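Local coordinates for DUF115 domain-containing protein (Magnetospirillum magneticum AMB-1, PDB 5MU5), which probably transfers a nonulosonic-acid type sugar to flagellin, as a Maf glycosyltransferase involved in formation of the bacterial flagellum, at residues G341-V353 against F361-S374. Numbering follows the deposited sequence.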
ATOM      1  N   GLY A 341     -17.652 -23.897  23.042  1.00 49.85           N
ATOM      2  CA  GLY A 341     -17.289 -22.951  24.099  1.00 48.44           C
ATOM      3  C   GLY A 341     -15.804 -22.645  23.991  1.00 48.09           C
ATOM      4  O   GLY A 341     -15.039 -23.466  23.517  1.00 48.44           O
ATOM      5  N   PHE A 342     -15.392 -21.463  24.430  1.00 49.90           N
ATOM      6  CA  PHE A 342     -13.986 -21.054  24.336  1.00 50.36           C
ATOM      7  C   PHE A 342     -13.228 -21.146  25.643  1.00 51.77           C
ATOM      8  O   PHE A 342     -12.032 -20.854  25.691  1.00 52.44           O
ATOM      9  CB  PHE A 342     -13.875 -19.640  23.752  1.00 51.05           C
ATOM     10  CG  PHE A 342     -13.856 -19.617  22.263  1.00 51.65           C
ATOM     11  CD1 PHE A 342     -12.676 -19.885  21.580  1.00 52.88           C
ATOM     12  CD2 PHE A 342     -15.002 -19.345  21.540  1.00 54.49           C
ATOM     13  CE1 PHE A 342     -12.645 -19.876  20.202  1.00 54.25           C
ATOM     14  CE2 PHE A 342     -14.983 -19.334  20.155  1.00 54.66           C
ATOM     15  CZ  PHE A 342     -13.808 -19.605  19.487  1.00 54.62           C
ATOM     16  N   GLY A 343     -13.910 -21.557  26.703  1.00 52.74           N
ATOM     17  CA  GLY A 343     -13.261 -21.756  27.994  1.00 51.30           C
ATOM     18  C   GLY A 343     -12.594 -20.501  28.517  1.00 51.52           C
ATOM     19  O   GLY A 343     -13.201 -19.434  28.552  1.00 49.54           O
ATOM     20  N   SER A 344     -11.333 -20.634  28.910  1.00 50.65           N
ATOM     21  CA  SER A 344     -10.567 -19.518  29.467  1.00 51.65           C
ATOM     22  C   SER A 344      -9.741 -18.730  28.425  1.00 49.04           C
ATOM     23  O   SER A 344      -8.889 -17.941  28.804  1.00 49.84           O
ATOM     24  CB  SER A 344      -9.604 -20.076  30.500  1.00 52.05           C
ATOM     25  OG  SER A 344      -8.723 -20.973  29.844  1.00 57.38           O
ATOM     26  N   ALA A 345      -9.974 -18.951  27.131  1.00 46.43           N
ATOM     27  CA  ALA A 345      -9.191 -18.274  26.084  1.00 44.65           C
ATOM     28  C   ALA A 345      -9.370 -16.762  26.109  1.00 40.39           C
ATOM     29  O   ALA A 345     -10.465 -16.274  26.283  1.00 40.22           O
ATOM     30  CB  ALA A 345      -9.560 -18.816  24.702  1.00 44.64           C
ATOM     31  N   THR A 346      -8.274 -16.034  25.960  1.00 39.12           N
ATOM     32  CA  THR A 346      -8.309 -14.588  25.795  1.00 38.37           C
ATOM     33  C   THR A 346      -8.325 -14.325  24.295  1.00 37.95           C
ATOM     34  O   THR A 346      -7.613 -14.981  23.541  1.00 37.61           O
ATOM     35  CB  THR A 346      -7.067 -13.943  26.441  1.00 40.43           C
ATOM     36  OG1 THR A 346      -7.207 -14.024  27.851  1.00 45.95           O
ATOM     37  CG2 THR A 346      -6.890 -12.471  26.061  1.00 40.26           C
ATOM     38  N   LEU A 347      -9.145 -13.383  23.866  1.00 38.73           N
ATOM     39  CA  LEU A 347      -9.198 -12.975  22.469  1.00 40.51           C
ATOM     40  C   LEU A 347      -8.223 -11.818  22.249  1.00 39.18           C
ATOM     41  O   LEU A 347      -8.263 -10.833  22.975  1.00 37.35           O
ATOM     42  CB  LEU A 347     -10.629 -12.561  22.116  1.00 43.83           C
ATOM     43  CG  LEU A 347     -11.027 -12.027  20.729  1.00 46.86           C
ATOM     44  CD1 LEU A 347     -10.481 -10.635  20.507  1.00 49.75           C
ATOM     45  CD2 LEU A 347     -10.603 -12.932  19.594  1.00 46.39           C
ATOM     46  N   ILE A 348      -7.325 -11.956  21.275  1.00 36.84           N
ATOM     47  CA  ILE A 348      -6.467 -10.843  20.879  1.00 35.87           C
ATOM     48  C   ILE A 348      -6.926 -10.480  19.497  1.00 35.89           C
ATOM     49  O   ILE A 348      -6.802 -11.279  18.573  1.00 34.80           O
ATOM     50  CB  ILE A 348      -4.979 -11.194  20.807  1.00 36.19           C
ATOM     51  CG1 ILE A 348      -4.478 -11.633  22.186  1.00 36.61           C
ATOM     52  CG2 ILE A 348      -4.183  -9.996  20.276  1.00 35.61           C
ATOM     53  CD1 ILE A 348      -3.017 -12.042  22.189  1.00 37.98           C
ATOM     54  N   GLY A 349      -7.464  -9.279  19.361  1.00 33.78           N
ATOM     55  CA  GLY A 349      -7.973  -8.843  18.100  1.00 34.00           C
ATOM     56  C   GLY A 349      -7.580  -7.429  17.752  1.00 35.20           C
ATOM     57  O   GLY A 349      -7.167  -6.627  18.597  1.00 33.57           O
ATOM     58  N   SER A 350      -7.701  -7.143  16.468  1.00 35.50           N
ATOM     59  CA  SER A 350      -7.601  -5.793  15.970  1.00 35.29           C
ATOM     60  C   SER A 350      -8.699  -4.928  16.607  1.00 36.12           C
ATOM     61  O   SER A 350      -9.802  -5.405  16.883  1.00 37.21           O
ATOM     62  CB  SER A 350      -7.775  -5.814  14.456  1.00 35.76           C
ATOM     63  OG  SER A 350      -8.134  -4.539  13.998  1.00 39.62           O
ATOM     64  N   ASN A 351      -8.414  -3.646  16.802  1.00 35.30           N
ATOM     65  CA  ASN A 351      -9.414  -2.746  17.345  1.00 37.47           C
ATOM     66  C   ASN A 351     -10.658  -2.615  16.475  1.00 39.25           C
ATOM     67  O   ASN A 351     -11.697  -2.152  16.946  1.00 37.50           O
ATOM     68  CB  ASN A 351      -8.827  -1.360  17.630  1.00 39.99           C
ATOM     69  CG  ASN A 351      -8.228  -0.688  16.401  1.00 41.73           C
ATOM     70  OD1 ASN A 351      -7.386  -1.258  15.676  1.00 41.62           O
ATOM     71  ND2 ASN A 351      -8.631   0.562  16.185  1.00 44.84           N
ATOM     72  N   THR A 352     -10.563  -3.052  15.219  1.00 39.13           N
ATOM     73  CA  THR A 352     -11.681  -2.970  14.300  1.00 39.30           C
ATOM     74  C   THR A 352     -12.484  -4.257  14.159  1.00 40.08           C
ATOM     75  O   THR A 352     -13.328  -4.333  13.289  1.00 40.56           O
ATOM     76  CB  THR A 352     -11.196  -2.583  12.906  1.00 40.96           C
ATOM     77  OG1 THR A 352     -10.309  -3.588  12.445  1.00 38.13           O
ATOM     78  CG2 THR A 352     -10.486  -1.209  12.935  1.00 40.09           C
ATOM     79  N   VAL A 353     -12.248  -5.269  14.993  1.00 39.18           N
ATOM     80  CA  VAL A 353     -13.080  -6.466  14.901  1.00 37.91           C
ATOM     81  C   VAL A 353     -14.517  -6.146  15.316  1.00 40.03           C
ATOM     82  O   VAL A 353     -14.779  -5.152  16.018  1.00 40.49           O
ATOM     83  CB  VAL A 353     -12.544  -7.649  15.732  1.00 37.54           C
ATOM     84  CG1 VAL A 353     -11.143  -8.007  15.264  1.00 36.84           C
ATOM     85  CG2 VAL A 353     -12.600  -7.380  17.244  1.00 37.15           C
ATOM     86  N   PHE A 361     -16.252 -13.944  24.696  1.00 51.06           N
ATOM     87  CA  PHE A 361     -15.063 -14.207  25.487  1.00 53.37           C
ATOM     88  C   PHE A 361     -15.096 -13.564  26.845  1.00 53.94           C
ATOM     89  O   PHE A 361     -15.463 -12.415  26.983  1.00 49.23           O
ATOM     90  CB  PHE A 361     -13.818 -13.681  24.779  1.00 50.53           C
ATOM     91  CG  PHE A 361     -13.456 -14.456  23.575  1.00 51.43           C
ATOM     92  CD1 PHE A 361     -14.003 -14.130  22.345  1.00 50.45           C
ATOM     93  CD2 PHE A 361     -12.575 -15.516  23.663  1.00 49.31           C
ATOM     94  CE1 PHE A 361     -13.686 -14.851  21.223  1.00 51.03           C
ATOM     95  CE2 PHE A 361     -12.249 -16.239  22.540  1.00 50.96           C
ATOM     96  CZ  PHE A 361     -12.805 -15.908  21.320  1.00 51.94           C
ATOM     97  N   GLU A 362     -14.655 -14.327  27.831  1.00 59.30           N
ATOM     98  CA  GLU A 362     -14.406 -13.797  29.157  1.00 66.78           C
ATOM     99  C   GLU A 362     -13.587 -12.495  29.105  1.00 64.55           C
ATOM    100  O   GLU A 362     -13.930 -11.520  29.768  1.00 63.26           O
ATOM    101  CB  GLU A 362     -13.669 -14.865  29.987  1.00 71.42           C
ATOM    102  CG  GLU A 362     -14.606 -15.970  30.476  1.00 77.18           C
ATOM    103  CD  GLU A 362     -13.898 -17.225  30.951  1.00 81.43           C
ATOM    104  OE1 GLU A 362     -12.647 -17.218  31.047  1.00 88.66           O
ATOM    105  OE2 GLU A 362     -14.608 -18.222  31.229  1.00 81.63           O
ATOM    106  N   ASP A 363     -12.549 -12.473  28.263  1.00 58.76           N
ATOM    107  CA  ASP A 363     -11.574 -11.394  28.245  1.00 54.03           C
ATOM    108  C   ASP A 363     -11.025 -11.065  26.834  1.00 47.97           C
ATOM    109  O   ASP A 363     -10.771 -11.959  26.014  1.00 44.22           O
ATOM    110  CB  ASP A 363     -10.450 -11.810  29.178  1.00 59.68           C
ATOM    111  CG  ASP A 363      -9.283 -10.889  29.124  1.00 66.68           C
ATOM    112  OD1 ASP A 363      -9.443  -9.666  29.344  1.00 77.77           O
ATOM    113  OD2 ASP A 363      -8.181 -11.401  28.870  1.00 77.48           O
ATOM    114  N   VAL A 364     -10.806  -9.779  26.586  1.00 42.13           N
ATOM    115  CA  VAL A 364     -10.463  -9.268  25.271  1.00 42.68           C
ATOM    116  C   VAL A 364      -9.309  -8.273  25.321  1.00 39.00           C
ATOM    117  O   VAL A 364      -9.320  -7.352  26.113  1.00 39.47           O
ATOM    118  CB  VAL A 364     -11.689  -8.564  24.639  1.00 46.80           C
ATOM    119  CG1 VAL A 364     -11.375  -8.046  23.242  1.00 48.25           C
ATOM    120  CG2 VAL A 364     -12.868  -9.525  24.558  1.00 47.72           C
ATOM    121  N   VAL A 365      -8.328  -8.481  24.456  1.00 36.51           N
ATOM    122  CA  VAL A 365      -7.204  -7.588  24.281  1.00 36.13           C
ATOM    123  C   VAL A 365      -7.167  -7.105  22.824  1.00 37.51           C
ATOM    124  O   VAL A 365      -7.288  -7.907  21.892  1.00 34.85           O
ATOM    125  CB  VAL A 365      -5.874  -8.287  24.561  1.00 37.43           C
ATOM    126  CG1 VAL A 365      -4.736  -7.290  24.434  1.00 37.15           C
ATOM    127  CG2 VAL A 365      -5.884  -8.913  25.950  1.00 38.00           C
ATOM    128  N   TYR A 366      -6.996  -5.798  22.641  1.00 36.63           N
ATOM    129  CA  TYR A 366      -6.948  -5.199  21.329  1.00 35.79           C
ATOM    130  C   TYR A 366      -5.552  -4.696  20.990  1.00 35.96           C
ATOM    131  O   TYR A 366      -4.844  -4.214  21.847  1.00 37.00           O
ATOM    132  CB  TYR A 366      -7.893  -3.994  21.235  1.00 36.17           C
ATOM    133  CG  TYR A 366      -9.332  -4.351  21.359  1.00 36.72           C
ATOM    134  CD1 TYR A 366      -9.938  -5.158  20.426  1.00 36.22           C
ATOM    135  CD2 TYR A 366     -10.089  -3.887  22.432  1.00 38.88           C
ATOM    136  CE1 TYR A 366     -11.258  -5.496  20.546  1.00 38.26           C
ATOM    137  CE2 TYR A 366     -11.408  -4.229  22.574  1.00 37.77           C
ATOM    138  CZ  TYR A 366     -11.988  -5.021  21.627  1.00 39.26           C
ATOM    139  OH  TYR A 366     -13.299  -5.362  21.767  1.00 42.72           O
ATOM    140  N   TYR A 367      -5.175  -4.785  19.723  1.00 34.73           N
ATOM    141  CA  TYR A 367      -4.011  -4.064  19.237  1.00 35.56           C
ATOM    142  C   TYR A 367      -4.566  -3.096  18.184  1.00 36.68           C
ATOM    143  O   TYR A 367      -5.683  -3.277  17.675  1.00 35.45           O
ATOM    144  CB  TYR A 367      -2.966  -5.002  18.665  1.00 36.12           C
ATOM    145  CG  TYR A 367      -3.322  -5.576  17.323  1.00 36.85           C
ATOM    146  CD1 TYR A 367      -4.072  -6.715  17.214  1.00 39.67           C
ATOM    147  CD2 TYR A 367      -2.907  -4.950  16.156  1.00 39.28           C
ATOM    148  CE1 TYR A 367      -4.413  -7.228  15.961  1.00 41.76           C
ATOM    149  CE2 TYR A 367      -3.229  -5.454  14.915  1.00 39.85           C
ATOM    150  CZ  TYR A 367      -3.985  -6.586  14.821  1.00 39.73           C
ATOM    151  OH  TYR A 367      -4.274  -7.076  13.568  1.00 46.87           O
ATOM    152  N   PHE A 368      -3.803  -2.061  17.886  1.00 36.26           N
ATOM    153  CA  PHE A 368      -4.248  -1.049  16.949  1.00 39.24           C
ATOM    154  C   PHE A 368      -3.688  -1.285  15.572  1.00 42.64           C
ATOM    155  O   PHE A 368      -2.481  -1.258  15.348  1.00 41.71           O
ATOM    156  CB  PHE A 368      -3.962   0.349  17.488  1.00 38.80           C
ATOM    157  CG  PHE A 368      -4.830   0.672  18.629  1.00 39.05           C
ATOM    158  CD1 PHE A 368      -4.482   0.271  19.893  1.00 39.44           C
ATOM    159  CD2 PHE A 368      -6.071   1.243  18.419  1.00 40.57           C
ATOM    160  CE1 PHE A 368      -5.330   0.487  20.949  1.00 41.34           C
ATOM    161  CE2 PHE A 368      -6.921   1.495  19.476  1.00 41.95           C
ATOM    162  CZ  PHE A 368      -6.549   1.110  20.745  1.00 42.80           C
ATOM    163  N   ARG A 369      -4.601  -1.561  14.650  1.00 44.32           N
ATOM    164  CA  ARG A 369      -4.213  -1.824  13.298  1.00 46.76           C
ATOM    165  C   ARG A 369      -3.927  -0.512  12.554  1.00 44.46           C
ATOM    166  O   ARG A 369      -4.786   0.342  12.465  1.00 44.64           O
ATOM    167  CB  ARG A 369      -5.279  -2.637  12.589  1.00 49.39           C
ATOM    168  CG  ARG A 369      -4.662  -3.277  11.395  1.00 50.25           C
ATOM    169  CD  ARG A 369      -5.607  -4.091  10.574  1.00 53.60           C
ATOM    170  NE  ARG A 369      -4.810  -4.702   9.514  1.00 54.22           N
ATOM    171  CZ  ARG A 369      -5.291  -5.506   8.586  1.00 53.89           C
ATOM    172  NH1 ARG A 369      -6.576  -5.809   8.594  1.00 53.90           N
ATOM    173  NH2 ARG A 369      -4.482  -6.008   7.657  1.00 57.69           N
ATOM    174  N   PRO A 370      -2.709  -0.361  12.024  1.00 43.24           N
ATOM    175  CA  PRO A 370      -2.317   0.911  11.432  1.00 45.20           C
ATOM    176  C   PRO A 370      -2.954   1.225  10.075  1.00 44.56           C
ATOM    177  O   PRO A 370      -3.666   0.398   9.512  1.00 46.37           O
ATOM    178  CB  PRO A 370      -0.786   0.786  11.313  1.00 45.46           C
ATOM    179  CG  PRO A 370      -0.506  -0.675  11.279  1.00 45.13           C
ATOM    180  CD  PRO A 370      -1.611  -1.348  12.035  1.00 44.68           C
ATOM    181  N   ALA A 371      -2.732   2.446   9.592  1.00 43.21           N
ATOM    182  CA  ALA A 371      -3.144   2.839   8.239  1.00 43.66           C
ATOM    183  C   ALA A 371      -4.662   2.847   8.024  1.00 43.13           C
ATOM    184  O   ALA A 371      -5.156   2.454   6.967  1.00 43.48           O
ATOM    185  CB  ALA A 371      -2.455   1.939   7.197  1.00 40.48           C
ATOM    186  N   LEU A 372      -5.393   3.310   9.027  1.00 43.28           N
ATOM    187  CA  LEU A 372      -6.849   3.380   8.963  1.00 43.15           C
ATOM    188  C   LEU A 372      -7.278   4.596   9.749  1.00 43.24           C
ATOM    189  O   LEU A 372      -6.524   5.081  10.574  1.00 44.14           O
ATOM    190  CB  LEU A 372      -7.494   2.127   9.579  1.00 42.12           C
ATOM    191  CG  LEU A 372      -7.237   0.775   8.903  1.00 44.13           C
ATOM    192  CD1 LEU A 372      -7.674  -0.393   9.788  1.00 44.60           C
ATOM    193  CD2 LEU A 372      -7.940   0.685   7.562  1.00 43.22           C
ATOM    194  N   SER A 373      -8.491   5.074   9.492  1.00 42.61           N
ATOM    195  CA  SER A 373      -9.073   6.170  10.255  1.00 44.13           C
ATOM    196  C   SER A 373      -9.145   5.830  11.753  1.00 44.08           C
ATOM    197  O   SER A 373      -8.946   6.680  12.592  1.00 46.11           O
ATOM    198  CB  SER A 373     -10.492   6.467   9.753  1.00 46.69           C
ATOM    199  OG  SER A 373     -11.332   5.316   9.872  1.00 45.13           O
ATOM    200  N   SER A 374      -9.423   4.573  12.068  1.00 43.95           N
ATOM    201  CA  SER A 374      -9.513   4.109  13.441  1.00 43.58           C
ATOM    202  C   SER A 374      -8.166   4.167  14.158  1.00 45.38           C
ATOM    203  O   SER A 374      -8.123   4.313  15.375  1.00 47.11           O
ATOM    204  CB  SER A 374     -10.040   2.679  13.452  1.00 41.66           C
ATOM    205  OG  SER A 374      -9.334   1.893  12.504  1.00 40.73           O
TER
HETATM  206  O   HOH W   1      -7.230   0.930  13.708  1.00 45.21           O
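L347 and V364, I348 and V365, and G349 and Y366 pair in parallel register along strands 346-350 and 363-367, neighbouring strands of a mixed sheet, both within the MptE-like region; their axes cross at -27°. Four backbone bonds join them, from L347 N to D363 O, V365 N to L347 O (2.8 Å), G349 N to V365 O and Y367 N to G349 O; N351 N to Y367 O continues the series past the strands.

Apolar packing gathers at the F361 ring. L347 CB stands 3.6 Å from its centroid, over one face, while A345 O lies in plane at the edge, 3.4 Å from F361 CD2. The F342 ring, its plane turned 39° from that of F361, takes F361 CZ over its centre.

Polar side chains close both ends. T346 OG1 donates to the anti lone pair of D363 OD2 (3.0 Å), an oxygen also salt-bridged to R526. N351 CG sits between its backbone N and carbonyl carbon (chi1 59°), from where the amide presents OD1 to R369 N (3.0 Å); its ND2 donates to S252 and to a water that donates to R369 O.

Thus this one amide, buried where the strands end, reaches the N-H of R369 directly and its C=O through the water, tying R369, and through the same water S374 OG, to the turn at 350-353.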